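PDB 2XHS: nuclear hormone receptor FTZ-F1 from Drosophila melanogaster, which probably acts as a nuclear-receptor transcription factor whose ligand-binding domain docks a peptide of its partner, the segmentation protein Fushi tarazu. Local coordinates for residues Leu55-Ala66 / Leu84-Leu92. Residues are numbered along the deposited sequence; the frame is centred on the assembly and turned at random.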
ATOM      1  N   LEU A  55       5.929  -3.792  -8.867  1.00 42.09           N
ATOM      2  CA  LEU A  55       4.781  -2.976  -8.622  1.00 42.52           C
ATOM      3  C   LEU A  55       3.575  -3.550  -9.270  1.00 43.41           C
ATOM      4  O   LEU A  55       2.512  -3.514  -8.740  1.00 43.30           O
ATOM      5  CB  LEU A  55       5.017  -1.604  -9.181  1.00 41.70           C
ATOM      6  CG  LEU A  55       6.072  -0.760  -8.527  1.00 38.89           C
ATOM      7  CD1 LEU A  55       6.260   0.434  -9.331  1.00 35.83           C
ATOM      8  CD2 LEU A  55       5.639  -0.388  -7.191  1.00 33.19           C
ATOM      9  N   ASP A  56       3.744  -4.091 -10.445  1.00 45.04           N
ATOM     10  CA  ASP A  56       2.632  -4.678 -11.103  1.00 47.79           C
ATOM     11  C   ASP A  56       2.115  -5.796 -10.258  1.00 48.79           C
ATOM     12  O   ASP A  56       0.949  -5.929 -10.055  1.00 51.02           O
ATOM     13  CB  ASP A  56       3.073  -5.219 -12.450  1.00 48.21           C
ATOM     14  CG  ASP A  56       1.927  -5.444 -13.386  1.00 50.55           C
ATOM     15  OD1 ASP A  56       1.038  -4.622 -13.391  1.00 50.27           O
ATOM     16  OD2 ASP A  56       1.900  -6.440 -14.102  1.00 48.49           O
ATOM     17  N   GLN A  57       2.990  -6.619  -9.755  1.00 49.56           N
ATOM     18  CA  GLN A  57       2.568  -7.728  -8.953  1.00 50.36           C
ATOM     19  C   GLN A  57       1.891  -7.243  -7.720  1.00 49.30           C
ATOM     20  O   GLN A  57       0.944  -7.805  -7.266  1.00 49.36           O
ATOM     21  CB  GLN A  57       3.780  -8.530  -8.571  1.00 51.54           C
ATOM     22  CG  GLN A  57       3.515  -9.785  -7.820  1.00 56.12           C
ATOM     23  CD  GLN A  57       4.778 -10.479  -7.411  1.00 62.05           C
ATOM     24  OE1 GLN A  57       5.659  -9.882  -6.826  1.00 63.20           O
ATOM     25  NE2 GLN A  57       4.872 -11.745  -7.718  1.00 62.98           N
ATOM     26  N   ASN A  58       2.404  -6.179  -7.163  1.00 48.44           N
ATOM     27  CA  ASN A  58       1.887  -5.669  -5.930  1.00 47.13           C
ATOM     28  C   ASN A  58       0.479  -5.281  -6.116  1.00 46.40           C
ATOM     29  O   ASN A  58      -0.345  -5.465  -5.272  1.00 46.17           O
ATOM     30  CB  ASN A  58       2.654  -4.439  -5.514  1.00 47.76           C
ATOM     31  CG  ASN A  58       3.918  -4.768  -4.842  1.00 48.40           C
ATOM     32  OD1 ASN A  58       4.183  -5.902  -4.561  1.00 52.76           O
ATOM     33  ND2 ASN A  58       4.700  -3.777  -4.553  1.00 45.59           N
ATOM     34  N   LEU A  59       0.210  -4.716  -7.257  1.00 45.67           N
ATOM     35  CA  LEU A  59      -1.106  -4.260  -7.542  1.00 44.80           C
ATOM     36  C   LEU A  59      -2.063  -5.388  -7.561  1.00 45.79           C
ATOM     37  O   LEU A  59      -3.150  -5.263  -7.104  1.00 45.45           O
ATOM     38  CB  LEU A  59      -1.115  -3.578  -8.874  1.00 43.93           C
ATOM     39  CG  LEU A  59      -0.472  -2.223  -8.841  1.00 42.90           C
ATOM     40  CD1 LEU A  59      -0.542  -1.634 -10.177  1.00 45.41           C
ATOM     41  CD2 LEU A  59      -1.222  -1.398  -7.912  1.00 44.39           C
ATOM     42  N   PHE A  60      -1.668  -6.503  -8.113  1.00 47.71           N
ATOM     43  CA  PHE A  60      -2.550  -7.621  -8.193  1.00 49.86           C
ATOM     44  C   PHE A  60      -2.901  -8.062  -6.828  1.00 50.63           C
ATOM     45  O   PHE A  60      -4.018  -8.387  -6.539  1.00 51.96           O
ATOM     46  CB  PHE A  60      -1.842  -8.755  -8.864  1.00 50.46           C
ATOM     47  CG  PHE A  60      -1.874  -8.695 -10.329  1.00 52.92           C
ATOM     48  CD1 PHE A  60      -2.964  -9.092 -11.014  1.00 52.04           C
ATOM     49  CD2 PHE A  60      -0.794  -8.269 -11.027  1.00 56.36           C
ATOM     50  CE1 PHE A  60      -2.974  -9.053 -12.348  1.00 51.42           C
ATOM     51  CE2 PHE A  60      -0.820  -8.243 -12.364  1.00 57.62           C
ATOM     52  CZ  PHE A  60      -1.910  -8.628 -13.018  1.00 52.69           C
ATOM     53  N   SER A  61      -1.906  -8.128  -5.987  1.00 50.41           N
ATOM     54  CA  SER A  61      -2.122  -8.527  -4.632  1.00 51.31           C
ATOM     55  C   SER A  61      -2.977  -7.528  -3.918  1.00 49.61           C
ATOM     56  O   SER A  61      -3.737  -7.862  -3.067  1.00 50.52           O
ATOM     57  CB  SER A  61      -0.808  -8.762  -3.930  1.00 51.35           C
ATOM     58  OG  SER A  61      -0.131  -7.557  -3.781  1.00 59.42           O
ATOM     59  N   GLN A  62      -2.821  -6.278  -4.264  1.00 48.92           N
ATOM     60  CA  GLN A  62      -3.594  -5.233  -3.654  1.00 47.64           C
ATOM     61  C   GLN A  62      -5.040  -5.398  -3.957  1.00 46.05           C
ATOM     62  O   GLN A  62      -5.880  -5.233  -3.131  1.00 45.10           O
ATOM     63  CB  GLN A  62      -3.154  -3.936  -4.252  1.00 48.14           C
ATOM     64  CG  GLN A  62      -3.743  -2.748  -3.635  1.00 49.94           C
ATOM     65  CD  GLN A  62      -3.028  -1.534  -4.053  1.00 52.91           C
ATOM     66  OE1 GLN A  62      -3.612  -0.634  -4.607  1.00 51.12           O
ATOM     67  NE2 GLN A  62      -1.749  -1.495  -3.792  1.00 51.10           N
ATOM     68  N   VAL A  63      -5.317  -5.703  -5.191  1.00 45.56           N
ATOM     69  CA  VAL A  63      -6.657  -5.941  -5.625  1.00 45.19           C
ATOM     70  C   VAL A  63      -7.209  -7.150  -4.953  1.00 45.75           C
ATOM     71  O   VAL A  63      -8.339  -7.191  -4.594  1.00 45.94           O
ATOM     72  CB  VAL A  63      -6.666  -6.185  -7.087  1.00 44.56           C
ATOM     73  CG1 VAL A  63      -8.025  -6.445  -7.531  1.00 45.60           C
ATOM     74  CG2 VAL A  63      -6.156  -5.011  -7.768  1.00 43.38           C
ATOM     75  N   ASP A  64      -6.406  -8.167  -4.806  1.00 46.53           N
ATOM     76  CA  ASP A  64      -6.897  -9.364  -4.205  1.00 48.04           C
ATOM     77  C   ASP A  64      -7.304  -9.091  -2.802  1.00 47.77           C
ATOM     78  O   ASP A  64      -8.263  -9.622  -2.334  1.00 48.86           O
ATOM     79  CB  ASP A  64      -5.832 -10.426  -4.238  1.00 49.83           C
ATOM     80  CG  ASP A  64      -6.311 -11.737  -3.737  1.00 53.35           C
ATOM     81  OD1 ASP A  64      -7.109 -12.378  -4.415  1.00 52.93           O
ATOM     82  OD2 ASP A  64      -5.883 -12.136  -2.656  1.00 56.19           O
ATOM     83  N   TRP A  65      -6.546  -8.275  -2.110  1.00 46.74           N
ATOM     84  CA  TRP A  65      -6.837  -7.963  -0.741  1.00 44.89           C
ATOM     85  C   TRP A  65      -8.125  -7.232  -0.573  1.00 44.25           C
ATOM     86  O   TRP A  65      -8.874  -7.523   0.294  1.00 44.52           O
ATOM     87  CB  TRP A  65      -5.698  -7.126  -0.174  1.00 44.35           C
ATOM     88  CG  TRP A  65      -5.916  -6.613   1.189  1.00 44.11           C
ATOM     89  CD1 TRP A  65      -5.757  -7.280   2.330  1.00 41.34           C
ATOM     90  CD2 TRP A  65      -6.329  -5.310   1.544  1.00 44.73           C
ATOM     91  NE1 TRP A  65      -6.058  -6.500   3.380  1.00 43.15           N
ATOM     92  CE2 TRP A  65      -6.411  -5.271   2.920  1.00 44.17           C
ATOM     93  CE3 TRP A  65      -6.657  -4.176   0.825  1.00 43.31           C
ATOM     94  CZ2 TRP A  65      -6.795  -4.154   3.591  1.00 43.94           C
ATOM     95  CZ3 TRP A  65      -7.029  -3.083   1.487  1.00 43.65           C
ATOM     96  CH2 TRP A  65      -7.103  -3.068   2.852  1.00 42.95           C
ATOM     97  N   ALA A  66      -8.336  -6.226  -1.381  1.00 44.48           N
ATOM     98  CA  ALA A  66      -9.503  -5.391  -1.306  1.00 45.53           C
ATOM     99  C   ALA A  66     -10.728  -6.178  -1.616  1.00 46.16           C
ATOM    100  O   ALA A  66     -11.793  -5.966  -1.097  1.00 44.84           O
ATOM    101  CB  ALA A  66      -9.368  -4.277  -2.238  1.00 45.35           C
ATOM    102  N   LEU A  84     -10.170   1.639  -5.944  1.00 45.36           N
ATOM    103  CA  LEU A  84      -8.861   1.104  -6.167  1.00 45.69           C
ATOM    104  C   LEU A  84      -8.055   1.962  -7.085  1.00 46.94           C
ATOM    105  O   LEU A  84      -6.894   2.132  -6.898  1.00 48.02           O
ATOM    106  CB  LEU A  84      -8.982  -0.270  -6.759  1.00 45.17           C
ATOM    107  CG  LEU A  84      -9.303  -1.430  -5.854  1.00 45.00           C
ATOM    108  CD1 LEU A  84      -9.790  -2.517  -6.708  1.00 47.64           C
ATOM    109  CD2 LEU A  84      -8.078  -1.872  -5.193  1.00 43.65           C
ATOM    110  N   GLN A  85      -8.682   2.494  -8.106  1.00 47.43           N
ATOM    111  CA  GLN A  85      -8.007   3.341  -9.050  1.00 47.91           C
ATOM    112  C   GLN A  85      -7.500   4.575  -8.414  1.00 48.40           C
ATOM    113  O   GLN A  85      -6.512   5.100  -8.814  1.00 49.11           O
ATOM    114  CB  GLN A  85      -8.941   3.735 -10.155  1.00 48.72           C
ATOM    115  CG  GLN A  85      -8.874   2.860 -11.346  1.00 51.93           C
ATOM    116  CD  GLN A  85     -10.030   3.029 -12.244  1.00 51.69           C
ATOM    117  OE1 GLN A  85     -10.304   2.180 -13.054  1.00 54.24           O
ATOM    118  NE2 GLN A  85     -10.714   4.123 -12.118  1.00 51.70           N
ATOM    119  N   HIS A  86      -8.238   5.099  -7.466  1.00 49.26           N
ATOM    120  CA  HIS A  86      -7.854   6.308  -6.792  1.00 50.61           C
ATOM    121  C   HIS A  86      -6.636   6.241  -5.924  1.00 51.25           C
ATOM    122  O   HIS A  86      -5.833   7.136  -5.908  1.00 53.62           O
ATOM    123  CB  HIS A  86      -9.009   6.780  -5.951  1.00 50.93           C
ATOM    124  CG  HIS A  86      -8.881   8.192  -5.498  1.00 55.23           C
ATOM    125  ND1 HIS A  86      -8.718   8.536  -4.182  1.00 58.49           N
ATOM    126  CD2 HIS A  86      -8.890   9.349  -6.185  1.00 56.17           C
ATOM    127  CE1 HIS A  86      -8.631   9.841  -4.076  1.00 51.04           C
ATOM    128  NE2 HIS A  86      -8.731  10.358  -5.278  1.00 52.94           N
ATOM    129  N   SER A  87      -6.528   5.205  -5.132  1.00 50.64           N
ATOM    130  CA  SER A  87      -5.466   5.146  -4.180  1.00 49.43           C
ATOM    131  C   SER A  87      -4.528   4.027  -4.275  1.00 47.85           C
ATOM    132  O   SER A  87      -4.007   3.670  -3.298  1.00 49.07           O
ATOM    133  CB  SER A  87      -6.024   5.124  -2.798  1.00 50.42           C
ATOM    134  OG  SER A  87      -7.335   4.669  -2.852  1.00 55.25           O
ATOM    135  N   TRP A  88      -4.296   3.440  -5.414  1.00 45.73           N
ATOM    136  CA  TRP A  88      -3.365   2.339  -5.448  1.00 42.88           C
ATOM    137  C   TRP A  88      -2.002   2.802  -5.087  1.00 41.70           C
ATOM    138  O   TRP A  88      -1.272   2.125  -4.446  1.00 41.73           O
ATOM    139  CB  TRP A  88      -3.346   1.688  -6.811  1.00 42.42           C
ATOM    140  CG  TRP A  88      -3.013   2.591  -7.863  1.00 42.25           C
ATOM    141  CD1 TRP A  88      -3.849   3.377  -8.511  1.00 40.61           C
ATOM    142  CD2 TRP A  88      -1.739   2.816  -8.415  1.00 41.55           C
ATOM    143  NE1 TRP A  88      -3.203   4.087  -9.441  1.00 39.15           N
ATOM    144  CE2 TRP A  88      -1.890   3.756  -9.406  1.00 40.82           C
ATOM    145  CE3 TRP A  88      -0.477   2.307  -8.166  1.00 42.34           C
ATOM    146  CZ2 TRP A  88      -0.850   4.210 -10.135  1.00 42.56           C
ATOM    147  CZ3 TRP A  88       0.542   2.752  -8.887  1.00 42.86           C
ATOM    148  CH2 TRP A  88       0.360   3.682  -9.869  1.00 44.82           C
ATOM    149  N   SER A  89      -1.668   3.977  -5.551  1.00 41.04           N
ATOM    150  CA  SER A  89      -0.400   4.573  -5.296  1.00 40.77           C
ATOM    151  C   SER A  89      -0.275   4.838  -3.852  1.00 39.72           C
ATOM    152  O   SER A  89       0.746   4.668  -3.293  1.00 39.36           O
ATOM    153  CB  SER A  89      -0.279   5.862  -6.058  1.00 41.47           C
ATOM    154  OG  SER A  89      -1.510   6.513  -6.103  1.00 46.49           O
ATOM    155  N   ASP A  90      -1.336   5.280  -3.239  1.00 39.00           N
ATOM    156  CA  ASP A  90      -1.306   5.602  -1.855  1.00 39.89           C
ATOM    157  C   ASP A  90      -1.030   4.437  -0.980  1.00 40.82           C
ATOM    158  O   ASP A  90      -0.349   4.565  -0.015  1.00 40.77           O
ATOM    159  CB  ASP A  90      -2.613   6.220  -1.461  1.00 40.69           C
ATOM    160  CG  ASP A  90      -2.572   7.688  -1.498  1.00 45.47           C
ATOM    161  OD1 ASP A  90      -2.574   8.238  -2.584  1.00 47.30           O
ATOM    162  OD2 ASP A  90      -2.551   8.295  -0.436  1.00 51.00           O
HETATM  163  N   MSE A  91      -1.609   3.303  -1.285  1.00 41.90           N
HETATM  164  CA  MSE A  91      -1.358   2.107  -0.535  1.00 43.32           C
HETATM  165  C   MSE A  91       0.023   1.594  -0.642  1.00 42.46           C
HETATM  166  O   MSE A  91       0.541   1.086   0.287  1.00 42.45           O
HETATM  167  CB  MSE A  91      -2.346   1.035  -0.854  1.00 44.96           C
HETATM  168  CG  MSE A  91      -3.274   0.761   0.270  1.00 52.89           C
HETATM  169 SE   MSE A  91      -5.053   0.763  -0.334  1.00 81.73          SE
HETATM  170  CE  MSE A  91      -5.008  -0.380  -1.786  1.00 76.10           C
ATOM    171  N   LEU A  92       0.641   1.713  -1.780  1.00 41.97           N
ATOM    172  CA  LEU A  92       1.944   1.158  -1.919  1.00 41.30           C
ATOM    173  C   LEU A  92       2.939   1.770  -1.001  1.00 40.11           C
ATOM    174  O   LEU A  92       3.792   1.108  -0.504  1.00 41.33           O
ATOM    175  CB  LEU A  92       2.423   1.321  -3.331  1.00 42.14           C
ATOM    176  CG  LEU A  92       1.679   0.547  -4.381  1.00 46.49           C
ATOM    177  CD1 LEU A  92       2.445   0.632  -5.618  1.00 49.18           C
ATOM    178  CD2 LEU A  92       1.570  -0.857  -3.961  1.00 52.82           C
TER
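L55, L59, Q62, V63 and A66 of helix 47-67 pack against L84, W88, M91 and L92 of helix 77-102 in a buried helix-helix contact near the centre of the ligand-binding domain, within the layered helical fold of nuclear receptors. The axes of the two short segments approach to 10.8 Å at 116°, and the segments bury 471 Å² between them. Apolar side chains meet near both ends: L55 CD2 lies 3.7 Å from L92 CD1, and A66 CB 4.0 Å from L84 CD2. Between them, L59 CD2 approaches the W88 indole obliquely, 3.8 Å from CE3; S89 CB covers one face of that ring, while M238 and L239 of helix 234-240 touch W88.

Q62 fills the middle. With CG anti to the backbone N (chi1 -174°) and the chain extended beyond it, its amide reaches across to the other helix, where NE2 sits 3.4 Å from L92 CD2 and OE1 faces the CA and CB of W88. The M91 selenomethionine, bent at chi2 and chi3, brings CE over one face of this amide, nearest CD and OE1. No hydrogen bond crosses the interface, so Q62 contributes through contact. Replacing Q62 by an alanine would probably open a gap between M91, W88 and L92 and take away the amide surface against which the M91 CE rests.

V63 and L84 also pack against apolar side chains of the bound peptide, consistent with the AF-2 coactivator groove of nuclear receptors. The chemistry therefore implies an association governed by apolar fit, with a polar amide embedded among largely carbon neighbours.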